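Local coordinates for chitin deacetylase 1 (Bombyx mori, PDB 5ZNT), which removes the N-acetyl groups of N-acetyl-D-glucosamine residues in chitin by zinc-dependent hydrolysis, yielding chitosan and acetate, at residues 79-83 with 366-370; 110-114 with 148-153; 115-121 with 156-160; 124-128 with 163-167. All blocks are in the same frame, centred on the assembly; numbering follows the deposited sequence.

The four contacts illustrate how the chemistry of a contact differs with its place in one catalytic domain. Interactions 3 and 4 share helix 117-134 and both set it against helix 154-163 or the turn that ends it; they are partly buried, the first chiefly apolar packing, the second a guanidinium that both stacks on a phenyl ring and hydrogen-bonds a carbonyl at the helix end. Interaction 2, the most thoroughly buried, lies beside the zinc site and joins a proline-on-tryptophan contact to a charged grip on a serine. Interaction 1 stands apart: two loops far apart in sequence meet through an aromatic cluster at a partly exposed edge, touching interaction 4 through Met-127.

Interaction 1 (79-83 with 366-370); sequences SHKYT and NYPWL
The imidazole of His-80 is wedged among three consecutive residues of the far C-terminal part of the chain, Tyr-367, Pro-368 and Trp-369. Its NE2 donates to Pro-368 O at 2.9 Å, a bent bond (133° at the hydrogen) in which the donor stands above the carbonyl plane. Tyr-367 OH lies over one face of the imidazole, and the two rings are nearly parallel, with planes at 19°, yet slid so far apart that they barely overlap. Trp-369 meets the same imidazole rim to rim, its CE3 3.7 Å from His-80 CD2. Together the three rings make an aromatic cluster that joins the loop after strand 75-78 of the parallel sheet in this polysaccharide deacetylase domain to the loop following the hairpin of strands 341-345 and 355-359. Lys-81 runs extended past the cluster: its CG passes 3.8 Å from Tyr-367 OH and lies near the rim of the Trp-369 indole, while NZ goes on to a salt bridge with Glu-353. His-80 reaches its partners because CG is anti to the backbone N (chi1 174°), and Tyr-85 OH, hydrogen-bonded to ND1, helps fix the rotation of the ring. Behind it, a type II turn from His-80 to Thr-83 is closed by Thr-83 N to His-80 O at 3.0 Å. Thr-83 OG1 ties back to Ser-79 O at 2.6 Å.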
loop_
_atom_site.group_PDB
_atom_site.type_symbol
_atom_site.label_atom_id
_atom_site.label_comp_id
_atom_site.label_asym_id
_atom_site.label_seq_id
_atom_site.Cartn_x
_atom_site.Cartn_y
_atom_site.Cartn_z
ATOM N N SER A 79 -1.015 -5.935 -9.325
ATOM C CA SER A 79 -1.211 -5.715 -10.750
ATOM C C SER A 79 -1.664 -7.026 -11.396
ATOM O O SER A 79 -1.380 -8.108 -10.885
ATOM C CB SER A 79 0.089 -5.210 -11.414
ATOM O OG SER A 79 1.159 -6.142 -11.205
ATOM N N HIS A 80 -2.343 -6.919 -12.551
ATOM C CA HIS A 80 -3.087 -8.059 -13.102
ATOM C C HIS A 80 -2.177 -9.108 -13.732
ATOM O O HIS A 80 -2.327 -10.303 -13.467
ATOM C CB HIS A 80 -4.109 -7.554 -14.126
ATOM C CG HIS A 80 -4.842 -8.639 -14.871
ATOM N ND1 HIS A 80 -5.419 -9.730 -14.246
ATOM C CD2 HIS A 80 -5.108 -8.780 -16.192
ATOM C CE1 HIS A 80 -6.014 -10.491 -15.153
ATOM N NE2 HIS A 80 -5.842 -9.936 -16.342
ATOM N N LYS A 81 -1.252 -8.702 -14.616
ATOM C CA LYS A 81 -0.651 -9.697 -15.497
ATOM C C LYS A 81 0.170 -10.691 -14.692
ATOM O O LYS A 81 1.000 -10.306 -13.857
ATOM C CB LYS A 81 0.220 -9.031 -16.581
ATOM C CG LYS A 81 0.384 -9.884 -17.847
ATOM C CD LYS A 81 1.324 -9.161 -18.870
ATOM C CE LYS A 81 1.337 -9.869 -20.207
ATOM N NZ LYS A 81 2.122 -9.101 -21.256
ATOM N N TYR A 82 -0.080 -11.982 -14.939
ATOM C CA TYR A 82 0.563 -13.122 -14.292
ATOM C C TYR A 82 0.130 -13.338 -12.850
ATOM O O TYR A 82 0.729 -14.159 -12.153
ATOM C CB TYR A 82 2.093 -13.025 -14.330
ATOM C CG TYR A 82 2.643 -12.688 -15.705
ATOM C CD1 TYR A 82 2.398 -13.527 -16.805
ATOM C CD2 TYR A 82 3.420 -11.545 -15.903
ATOM C CE1 TYR A 82 2.927 -13.214 -18.082
ATOM C CE2 TYR A 82 3.938 -11.227 -17.155
ATOM C CZ TYR A 82 3.700 -12.062 -18.238
ATOM O OH TYR A 82 4.220 -11.721 -19.481
ATOM N N THR A 83 -0.895 -12.648 -12.372
ATOM C CA THR A 83 -1.291 -12.824 -10.987
ATOM C C THR A 83 -2.102 -14.104 -10.824
ATOM O O THR A 83 -2.846 -14.504 -11.721
ATOM C CB THR A 83 -2.069 -11.605 -10.513
ATOM O OG1 THR A 83 -1.111 -10.605 -10.192
ATOM C CG2 THR A 83 -2.957 -11.890 -9.275
ATOM N N ASN A 366 -12.413 -15.472 -21.963
ATOM C CA ASN A 366 -11.481 -14.488 -22.501
ATOM C C ASN A 366 -10.490 -14.114 -21.396
ATOM O O ASN A 366 -10.855 -14.111 -20.219
ATOM C CB ASN A 366 -12.328 -13.259 -22.963
ATOM C CG ASN A 366 -11.551 -12.232 -23.719
ATOM O OD1 ASN A 366 -10.748 -12.548 -24.592
ATOM N ND2 ASN A 366 -11.779 -10.962 -23.381
ATOM N N TYR A 367 -9.255 -13.774 -21.751
ATOM C CA TYR A 367 -8.322 -13.244 -20.747
ATOM C C TYR A 367 -8.732 -11.828 -20.313
ATOM O O TYR A 367 -8.799 -10.929 -21.161
ATOM C CB TYR A 367 -6.906 -13.219 -21.304
ATOM C CG TYR A 367 -5.909 -12.701 -20.314
ATOM C CD1 TYR A 367 -5.709 -13.354 -19.101
ATOM C CD2 TYR A 367 -5.163 -11.577 -20.594
ATOM C CE1 TYR A 367 -4.790 -12.886 -18.184
ATOM C CE2 TYR A 367 -4.225 -11.109 -19.689
ATOM C CZ TYR A 367 -4.059 -11.757 -18.496
ATOM O OH TYR A 367 -3.146 -11.262 -17.602
ATOM N N PRO A 368 -9.033 -11.583 -19.037
ATOM C CA PRO A 368 -9.447 -10.229 -18.616
ATOM C C PRO A 368 -8.400 -9.186 -18.971
ATOM O O PRO A 368 -7.197 -9.429 -18.841
ATOM C CB PRO A 368 -9.605 -10.355 -17.096
ATOM C CG PRO A 368 -9.894 -11.856 -16.886
ATOM C CD PRO A 368 -9.059 -12.557 -17.932
ATOM N N TRP A 369 -8.867 -8.024 -19.429
ATOM C CA TRP A 369 -7.991 -6.886 -19.693
ATOM C C TRP A 369 -8.825 -5.610 -19.641
ATOM O O TRP A 369 -9.984 -5.618 -19.201
ATOM C CB TRP A 369 -7.251 -7.058 -21.035
ATOM C CG TRP A 369 -5.903 -6.283 -21.145
ATOM C CD1 TRP A 369 -5.645 -5.160 -21.905
ATOM C CD2 TRP A 369 -4.670 -6.600 -20.476
ATOM N NE1 TRP A 369 -4.323 -4.767 -21.746
ATOM C CE2 TRP A 369 -3.702 -5.641 -20.894
ATOM C CE3 TRP A 369 -4.288 -7.601 -19.570
ATOM C CZ2 TRP A 369 -2.391 -5.639 -20.413
ATOM C CZ3 TRP A 369 -2.967 -7.617 -19.102
ATOM C CH2 TRP A 369 -2.032 -6.636 -19.533
ATOM N N LEU A 370 -8.233 -4.503 -20.093
ATOM C CA LEU A 370 -8.841 -3.172 -19.948
ATOM C C LEU A 370 -10.284 -3.123 -20.438
ATOM O O LEU A 370 -11.160 -2.563 -19.769
ATOM C CB LEU A 370 -8.027 -2.138 -20.736
ATOM C CG LEU A 370 -6.732 -1.589 -20.150
ATOM C CD1 LEU A 370 -6.059 -0.708 -21.220
ATOM C CD2 LEU A 370 -7.047 -0.792 -18.897
#

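Interaction 2 (110-114 with 148-153); sequences RFWSN and PYLRVG
Trp-112 and Pro-148 carry the apolar half of this contact. The pyrrolidine lies over one face of the indole, with Pro-148 CD 3.9 Å from the centroid of the Trp-112 six-membered ring in a CH-pi contact offset toward the rim; Phe-111, from the same helix, takes the opposite face. Close by, Trp-112 CB meets Arg-151 CB at 3.5 Å. The indole nitrogen is hydrogen-bonded to Asn-106 O, which helps set the ring's orientation. The polar half belongs to Arg-151 and Ser-113. Bent at chi2 and chi3 (-51° and -61°), the arginine chain folds back so that its guanidinium meets the hydroxyl side-on: NE and NH2 both donate to Ser-113 OG, each at 3.1 Å, with the oxygen in the guanidinium plane. NH2 is also hydrogen-bonded to Asn-197 O. A water then extends the hydroxyl's reach, accepting from Ser-113 OG at 2.8 Å and donating to Val-152 O, so that side chain and backbone of the two segments are bridged. A leucine in place of Arg-151 has no nitrogen to offer Ser-113 OG or Asn-197 O, and helix 109-113 would probably be held less firmly to the 148-153 loop. The side chain of Pro-148 lies about 5 Å from the zinc ion and about 4 Å from those of the zinc ligands His-101 and His-105, consistent with a second-shell role at the metal site of this carbohydrate esterase 4 domain.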
loop_
_atom_site.group_PDB
_atom_site.type_symbol
_atom_site.label_atom_id
_atom_site.label_comp_id
_atom_site.label_asym_id
_atom_site.label_seq_id
_atom_site.Cartn_x
_atom_site.Cartn_y
_atom_site.Cartn_z
ATOM N N ARG A 110 4.571 8.573 -19.221
ATOM C CA ARG A 110 3.800 9.726 -19.647
ATOM C C ARG A 110 2.335 9.369 -19.845
ATOM O O ARG A 110 1.467 10.247 -19.737
ATOM C CB ARG A 110 4.413 10.316 -20.920
ATOM C CG ARG A 110 5.945 10.268 -20.919
ATOM C CD ARG A 110 6.541 10.212 -22.330
ATOM N NE ARG A 110 5.916 9.190 -23.165
ATOM C CZ ARG A 110 5.982 9.158 -24.492
ATOM N NH1 ARG A 110 6.650 10.100 -25.150
ATOM N NH2 ARG A 110 5.380 8.184 -25.162
ATOM N N PHE A 111 2.033 8.093 -20.123
ATOM C CA PHE A 111 0.630 7.684 -20.154
ATOM C C PHE A 111 -0.053 8.002 -18.830
ATOM O O PHE A 111 -1.113 8.633 -18.805
ATOM C CB PHE A 111 0.495 6.193 -20.475
ATOM C CG PHE A 111 -0.831 5.611 -20.040
ATOM C CD1 PHE A 111 -1.966 5.785 -20.825
ATOM C CD2 PHE A 111 -0.949 4.924 -18.831
ATOM C CE1 PHE A 111 -3.192 5.282 -20.422
ATOM C CE2 PHE A 111 -2.165 4.419 -18.421
ATOM C CZ PHE A 111 -3.295 4.588 -19.215
ATOM N N TRP A 112 0.560 7.597 -17.712
ATOM C CA TRP A 112 -0.064 7.805 -16.404
ATOM C C TRP A 112 -0.193 9.293 -16.072
ATOM O O TRP A 112 -1.239 9.747 -15.586
ATOM C CB TRP A 112 0.742 7.081 -15.325
ATOM C CG TRP A 112 0.743 5.594 -15.527
ATOM C CD1 TRP A 112 1.759 4.830 -16.018
ATOM C CD2 TRP A 112 -0.347 4.704 -15.277
ATOM N NE1 TRP A 112 1.375 3.515 -16.080
ATOM C CE2 TRP A 112 0.082 3.408 -15.632
ATOM C CE3 TRP A 112 -1.644 4.881 -14.791
ATOM C CZ2 TRP A 112 -0.742 2.281 -15.507
ATOM C CZ3 TRP A 112 -2.464 3.756 -14.650
ATOM C CH2 TRP A 112 -2.016 2.482 -15.022
ATOM N N SER A 113 0.868 10.062 -16.303
ATOM C CA SER A 113 0.852 11.452 -15.863
ATOM C C SER A 113 -0.112 12.302 -16.687
ATOM O O SER A 113 -0.499 13.386 -16.234
ATOM C CB SER A 113 2.272 12.028 -15.906
ATOM O OG SER A 113 3.103 11.415 -14.917
ATOM N N ASN A 114 -0.539 11.809 -17.854
ATOM C CA ASN A 114 -1.441 12.510 -18.762
ATOM C C ASN A 114 -2.742 11.735 -19.033
ATOM O O ASN A 114 -3.476 12.074 -19.965
ATOM C CB ASN A 114 -0.712 12.790 -20.080
ATOM C CG ASN A 114 -1.259 13.996 -20.816
ATOM O OD1 ASN A 114 -1.810 14.914 -20.203
ATOM N ND2 ASN A 114 -1.101 14.007 -22.141
ATOM N N PRO A 148 1.338 2.566 -11.027
ATOM C CA PRO A 148 2.634 2.110 -11.528
ATOM C C PRO A 148 3.641 3.249 -11.622
ATOM O O PRO A 148 3.296 4.390 -11.965
ATOM C CB PRO A 148 2.295 1.547 -12.916
ATOM C CG PRO A 148 0.882 1.040 -12.756
ATOM C CD PRO A 148 0.216 2.086 -11.854
ATOM N N TYR A 149 4.886 2.920 -11.284
ATOM C CA TYR A 149 6.038 3.829 -11.261
ATOM C C TYR A 149 5.778 5.079 -10.407
ATOM O O TYR A 149 6.460 6.099 -10.570
ATOM C CB TYR A 149 6.476 4.167 -12.711
ATOM C CG TYR A 149 6.540 2.889 -13.536
ATOM C CD1 TYR A 149 7.641 2.033 -13.460
ATOM C CD2 TYR A 149 5.450 2.482 -14.305
ATOM C CE1 TYR A 149 7.673 0.828 -14.179
ATOM C CE2 TYR A 149 5.465 1.266 -15.012
ATOM C CZ TYR A 149 6.575 0.459 -14.936
ATOM O OH TYR A 149 6.593 -0.723 -15.635
ATOM N N LEU A 150 4.810 4.993 -9.480
ATOM C CA LEU A 150 4.407 6.098 -8.609
ATOM C C LEU A 150 4.116 7.365 -9.419
ATOM O O LEU A 150 4.449 8.483 -9.011
ATOM C CB LEU A 150 5.466 6.365 -7.529
ATOM C CG LEU A 150 5.841 5.150 -6.648
ATOM C CD1 LEU A 150 6.845 5.546 -5.561
ATOM C CD2 LEU A 150 4.587 4.594 -5.973
ATOM N N ARG A 151 3.472 7.194 -10.578
ATOM C CA ARG A 151 3.098 8.337 -11.409
ATOM C C ARG A 151 1.738 8.847 -10.961
ATOM O O ARG A 151 0.707 8.216 -11.224
ATOM C CB ARG A 151 3.072 7.960 -12.887
ATOM C CG ARG A 151 4.377 7.428 -13.450
ATOM C CD ARG A 151 5.560 8.333 -13.126
ATOM N NE ARG A 151 5.410 9.675 -13.690
ATOM C CZ ARG A 151 6.283 10.657 -13.484
ATOM N NH1 ARG A 151 7.354 10.440 -12.726
ATOM N NH2 ARG A 151 6.079 11.858 -14.017
ATOM N N VAL A 152 1.723 10.002 -10.297
ATOM C CA VAL A 152 0.470 10.601 -9.873
ATOM C C VAL A 152 -0.269 11.148 -11.087
ATOM O O VAL A 152 0.349 11.679 -12.020
ATOM C CB VAL A 152 0.739 11.710 -8.845
ATOM C CG1 VAL A 152 -0.569 12.181 -8.241
ATOM C CG2 VAL A 152 1.694 11.179 -7.780
ATOM N N GLY A 153 -1.600 11.016 -11.081
ATOM C CA GLY A 153 -2.412 11.442 -12.217
ATOM C C GLY A 153 -3.113 12.784 -12.053
ATOM O O GLY A 153 -4.280 12.930 -12.440
HETATM O O HOH W 1 2.689 12.497 -12.319
#

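Interaction 3 (115-121 with 156-160); sequences ATVDDWG and NQFTM
The side chain of Gln-157 lies across one face of the Trp-120 indole where helix 117-134 meets helix 154-163, the axes of 117-121 and 156-160 approaching to 8.2 Å at a crossing angle of -61°. Gln-157 CB sits over the centre of the indole six-membered ring, 3.8 Å from its centroid, a CH-pi contact. The chain runs on extended, with CG anti to the backbone N (chi1 173°), and lays its amide almost flat along the ring, the planes 8° apart. Its OE1 is hydrogen-bonded to Gly-153 N, which holds the amide in this pose. Met-160, bent at chi2 and chi3, brings CE to 3.8 Å from Trp-120 CB and presses CG to 3.5 Å from Gly-121 CA, a tight fit. Val-117 puts CG1 beside Met-160 CB and CG2 3.7 Å from Asn-156 OD1, with Thr-159 CB next to it. Just ahead of helix 117-134, Asn-156 ND2 donates to Ala-115 O at 2.9 Å, before the capping box of Thr-116 and Asp-119. The chemistry is mostly carbon against ring and backbone, with one amide-to-carbonyl bond, which suggests that the fit of shapes, rather than charge, probably sets how these helices meet.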
loop_
_atom_site.group_PDB
_atom_site.type_symbol
_atom_site.label_atom_id
_atom_site.label_comp_id
_atom_site.label_asym_id
_atom_site.label_seq_id
_atom_site.Cartn_x
_atom_site.Cartn_y
_atom_site.Cartn_z
ATOM N N ALA A 115 -3.058 10.710 -18.238
ATOM C CA ALA A 115 -4.227 9.884 -18.518
ATOM C C ALA A 115 -5.520 10.592 -18.139
ATOM O O ALA A 115 -5.591 11.313 -17.141
ATOM C CB ALA A 115 -4.134 8.548 -17.772
ATOM N N THR A 116 -6.561 10.356 -18.937
ATOM C CA THR A 116 -7.906 10.847 -18.657
ATOM C C THR A 116 -8.504 10.159 -17.430
ATOM O O THR A 116 -8.016 9.126 -16.956
ATOM C CB THR A 116 -8.846 10.576 -19.835
ATOM O OG1 THR A 116 -8.894 9.159 -20.065
ATOM C CG2 THR A 116 -8.372 11.289 -21.099
ATOM N N VAL A 117 -9.604 10.740 -16.939
ATOM C CA VAL A 117 -10.384 10.111 -15.876
ATOM C C VAL A 117 -10.805 8.704 -16.288
ATOM O O VAL A 117 -10.729 7.756 -15.495
ATOM C CB VAL A 117 -11.603 10.988 -15.535
ATOM C CG1 VAL A 117 -12.595 10.247 -14.647
ATOM C CG2 VAL A 117 -11.133 12.289 -14.875
ATOM N N ASP A 118 -11.241 8.544 -17.539
ATOM C CA ASP A 118 -11.696 7.234 -17.992
ATOM C C ASP A 118 -10.542 6.235 -18.055
ATOM O O ASP A 118 -10.717 5.068 -17.689
ATOM C CB ASP A 118 -12.397 7.372 -19.342
ATOM C CG ASP A 118 -12.918 6.043 -19.869
ATOM O OD1 ASP A 118 -13.812 5.454 -19.216
ATOM O OD2 ASP A 118 -12.440 5.599 -20.941
ATOM N N ASP A 119 -9.359 6.670 -18.507
ATOM C CA ASP A 119 -8.186 5.797 -18.509
ATOM C C ASP A 119 -7.871 5.303 -17.096
ATOM O O ASP A 119 -7.625 4.111 -16.880
ATOM C CB ASP A 119 -6.956 6.526 -19.058
ATOM C CG ASP A 119 -6.989 6.766 -20.571
ATOM O OD1 ASP A 119 -7.596 5.979 -21.333
ATOM O OD2 ASP A 119 -6.360 7.771 -20.988
ATOM N N TRP A 120 -7.836 6.225 -16.128
ATOM C CA TRP A 120 -7.583 5.836 -14.744
ATOM C C TRP A 120 -8.636 4.852 -14.262
ATOM O O TRP A 120 -8.317 3.899 -13.541
ATOM C CB TRP A 120 -7.561 7.074 -13.836
ATOM C CG TRP A 120 -6.249 7.760 -13.857
ATOM C CD1 TRP A 120 -5.904 8.882 -14.586
ATOM C CD2 TRP A 120 -5.079 7.373 -13.136
ATOM N NE1 TRP A 120 -4.588 9.210 -14.351
ATOM C CE2 TRP A 120 -4.052 8.293 -13.479
ATOM C CE3 TRP A 120 -4.788 6.325 -12.244
ATOM C CZ2 TRP A 120 -2.768 8.210 -12.943
ATOM C CZ3 TRP A 120 -3.512 6.247 -11.707
ATOM C CH2 TRP A 120 -2.517 7.188 -12.058
ATOM N N GLY A 121 -9.896 5.078 -14.635
ATOM C CA GLY A 121 -10.961 4.176 -14.227
ATOM C C GLY A 121 -10.797 2.791 -14.822
ATOM O O GLY A 121 -10.920 1.788 -14.113
ATOM N N ASN A 156 -7.057 14.171 -12.390
ATOM C CA ASN A 156 -7.796 13.104 -13.060
ATOM C C ASN A 156 -7.803 11.829 -12.228
ATOM O O ASN A 156 -8.853 11.200 -12.061
ATOM C CB ASN A 156 -7.198 12.839 -14.440
ATOM C CG ASN A 156 -7.567 13.921 -15.443
ATOM O OD1 ASN A 156 -8.399 14.792 -15.165
ATOM N ND2 ASN A 156 -6.949 13.871 -16.602
ATOM N N GLN A 157 -6.636 11.424 -11.710
ATOM C CA GLN A 157 -6.578 10.214 -10.889
ATOM C C GLN A 157 -7.547 10.310 -9.727
ATOM O O GLN A 157 -8.310 9.376 -9.452
ATOM C CB GLN A 157 -5.158 9.974 -10.374
ATOM C CG GLN A 157 -5.093 8.801 -9.348
ATOM C CD GLN A 157 -3.707 8.573 -8.770
ATOM O OE1 GLN A 157 -2.752 9.250 -9.148
ATOM N NE2 GLN A 157 -3.592 7.608 -7.839
ATOM N N PHE A 158 -7.564 11.466 -9.050
ATOM C CA PHE A 158 -8.363 11.592 -7.844
ATOM C C PHE A 158 -9.827 11.835 -8.157
ATOM O O PHE A 158 -10.687 11.373 -7.403
ATOM C CB PHE A 158 -7.761 12.689 -6.948
ATOM C CG PHE A 158 -6.458 12.279 -6.344
ATOM C CD1 PHE A 158 -5.294 12.298 -7.096
ATOM C CD2 PHE A 158 -6.411 11.769 -5.050
ATOM C CE1 PHE A 158 -4.099 11.868 -6.566
ATOM C CE2 PHE A 158 -5.217 11.331 -4.510
ATOM C CZ PHE A 158 -4.061 11.390 -5.261
ATOM N N THR A 159 -10.139 12.522 -9.268
ATOM C CA THR A 159 -11.525 12.554 -9.725
ATOM C C THR A 159 -12.046 11.133 -9.950
ATOM O O THR A 159 -13.130 10.771 -9.481
ATOM C CB THR A 159 -11.647 13.386 -11.007
ATOM O OG1 THR A 159 -11.185 14.723 -10.759
ATOM C CG2 THR A 159 -13.111 13.428 -11.479
ATOM N N MET A 160 -11.263 10.307 -10.646
ATOM C CA MET A 160 -11.658 8.911 -10.821
ATOM C C MET A 160 -11.891 8.243 -9.471
ATOM O O MET A 160 -12.916 7.587 -9.256
ATOM C CB MET A 160 -10.589 8.153 -11.619
ATOM C CG MET A 160 -10.898 6.652 -11.825
ATOM S SD MET A 160 -10.456 5.613 -10.405
ATOM C CE MET A 160 -8.667 5.664 -10.445
#

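Interaction 4 (124-128 with 163-167); sequences MAGMR and EQAFL
Arg-128 of helix 117-134 reaches across to the Schellman motif that ends helix 154-163, where Ala-165 takes a positive phi, and it meets both the carbonyl of Gln-164 and the ring of Phe-166. Its guanidinium approaches the carbonyl end-on: NH1 donates to Gln-164 O at 2.9 Å and NH2 to the same oxygen at 3.0 Å. The NH2 bond lies in the carbonyl plane, on a lone pair, whereas NH1 is tilted from that plane by 27°. One acceptor at the end of the helix therefore takes two donors, and the partial negative charge usual at a helix C-terminus probably favours the arginine there. The side-chain carbonyl of Gln-164 comes near NH2 as well, but at a poor angle, and no bond forms; its OE1 instead rests against Ala-125 CB at 3.5 Å. The bend at chi3 (59°) turns the guanidinium flat over Phe-166, planes 12° apart, a stack with cation-pi character. A methionine in place of Arg-128 brings neither N-H nor charge, and Gln-164 O would probably be left without these two donors, with the face of Phe-166 losing its flat cationic partner. Phe-166 is further held by Met-160 and Met-161 of the preceding helix, with Val-100 and Val-145 from neighbouring strands. At the rim of the ring, CZ points at the helix backbone, 3.6 Å from Met-124 O.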
loop_
_atom_site.group_PDB
_atom_site.type_symbol
_atom_site.label_atom_id
_atom_site.label_comp_id
_atom_site.label_asym_id
_atom_site.label_seq_id
_atom_site.Cartn_x
_atom_site.Cartn_y
_atom_site.Cartn_z
ATOM N N MET A 124 -7.816 1.155 -12.911
ATOM C CA MET A 124 -7.894 0.905 -11.470
ATOM C C MET A 124 -9.231 0.293 -11.070
ATOM O O MET A 124 -9.264 -0.711 -10.350
ATOM C CB MET A 124 -7.628 2.213 -10.694
ATOM C CG MET A 124 -6.193 2.765 -10.945
ATOM S SD MET A 124 -4.950 1.498 -10.602
ATOM C CE MET A 124 -3.482 2.494 -10.823
ATOM N N ALA A 125 -10.347 0.884 -11.511
ATOM C CA ALA A 125 -11.634 0.250 -11.234
ATOM C C ALA A 125 -11.744 -1.089 -11.956
ATOM O O ALA A 125 -12.348 -2.026 -11.428
ATOM C CB ALA A 125 -12.792 1.168 -11.631
ATOM N N GLY A 126 -11.169 -1.190 -13.156
ATOM C CA GLY A 126 -11.122 -2.474 -13.837
ATOM C C GLY A 126 -10.368 -3.523 -13.047
ATOM O O GLY A 126 -10.821 -4.658 -12.906
ATOM N N MET A 127 -9.199 -3.153 -12.504
ATOM C CA MET A 127 -8.438 -4.115 -11.715
ATOM C C MET A 127 -9.217 -4.527 -10.473
ATOM O O MET A 127 -9.177 -5.700 -10.073
ATOM C CB MET A 127 -7.073 -3.540 -11.317
ATOM C CG MET A 127 -6.204 -4.501 -10.496
ATOM S SD MET A 127 -5.976 -6.133 -11.311
ATOM C CE MET A 127 -5.061 -7.052 -10.067
ATOM N N ARG A 128 -9.936 -3.586 -9.850
ATOM C CA ARG A 128 -10.807 -3.964 -8.731
ATOM C C ARG A 128 -11.849 -5.000 -9.157
ATOM O O ARG A 128 -12.146 -5.945 -8.410
ATOM C CB ARG A 128 -11.493 -2.725 -8.138
ATOM C CG ARG A 128 -12.457 -3.058 -6.953
ATOM C CD ARG A 128 -13.035 -1.768 -6.305
ATOM N NE ARG A 128 -13.763 -0.977 -7.287
ATOM C CZ ARG A 128 -14.163 0.273 -7.085
ATOM N NH1 ARG A 128 -13.907 0.868 -5.930
ATOM N NH2 ARG A 128 -14.817 0.925 -8.037
ATOM N N GLU A 163 -15.163 9.268 -7.871
ATOM C CA GLU A 163 -16.308 8.705 -8.589
ATOM C C GLU A 163 -16.423 7.198 -8.376
ATOM O O GLU A 163 -17.534 6.666 -8.328
ATOM C CB GLU A 163 -16.203 8.998 -10.090
ATOM C CG GLU A 163 -16.431 10.456 -10.469
ATOM C CD GLU A 163 -16.187 10.745 -11.953
ATOM O OE1 GLU A 163 -15.833 9.808 -12.714
ATOM O OE2 GLU A 163 -16.352 11.914 -12.364
ATOM N N GLN A 164 -15.295 6.497 -8.241
ATOM C CA GLN A 164 -15.286 5.040 -8.115
ATOM C C GLN A 164 -15.338 4.568 -6.672
ATOM O O GLN A 164 -15.302 3.356 -6.427
ATOM C CB GLN A 164 -14.040 4.471 -8.809
ATOM C CG GLN A 164 -14.084 4.617 -10.334
ATOM C CD GLN A 164 -15.305 3.920 -10.919
ATOM O OE1 GLN A 164 -15.670 2.834 -10.486
ATOM N NE2 GLN A 164 -15.941 4.551 -11.896
ATOM N N ALA A 165 -15.389 5.493 -5.709
ATOM C CA ALA A 165 -15.538 5.149 -4.299
ATOM C C ALA A 165 -14.343 4.346 -3.789
ATOM O O ALA A 165 -14.485 3.447 -2.962
ATOM C CB ALA A 165 -16.847 4.402 -4.040
ATOM N N PHE A 166 -13.151 4.676 -4.276
ATOM C CA PHE A 166 -11.950 4.173 -3.628
ATOM C C PHE A 166 -11.743 4.940 -2.323
ATOM O O PHE A 166 -12.158 6.095 -2.190
ATOM C CB PHE A 166 -10.732 4.324 -4.546
ATOM C CG PHE A 166 -10.628 3.244 -5.614
ATOM C CD1 PHE A 166 -10.197 1.959 -5.288
ATOM C CD2 PHE A 166 -10.974 3.513 -6.933
ATOM C CE1 PHE A 166 -10.106 0.974 -6.262
ATOM C CE2 PHE A 166 -10.876 2.525 -7.917
ATOM C CZ PHE A 166 -10.449 1.254 -7.576
ATOM N N LEU A 167 -11.107 4.289 -1.347
ATOM C CA LEU A 167 -10.909 4.947 -0.058
ATOM C C LEU A 167 -9.638 5.787 -0.051
ATOM O O LEU A 167 -9.641 6.938 0.401
ATOM C CB LEU A 167 -10.861 3.910 1.060
ATOM C CG LEU A 167 -10.588 4.447 2.468
ATOM C CD1 LEU A 167 -11.724 5.397 2.902
ATOM C CD2 LEU A 167 -10.398 3.276 3.441
#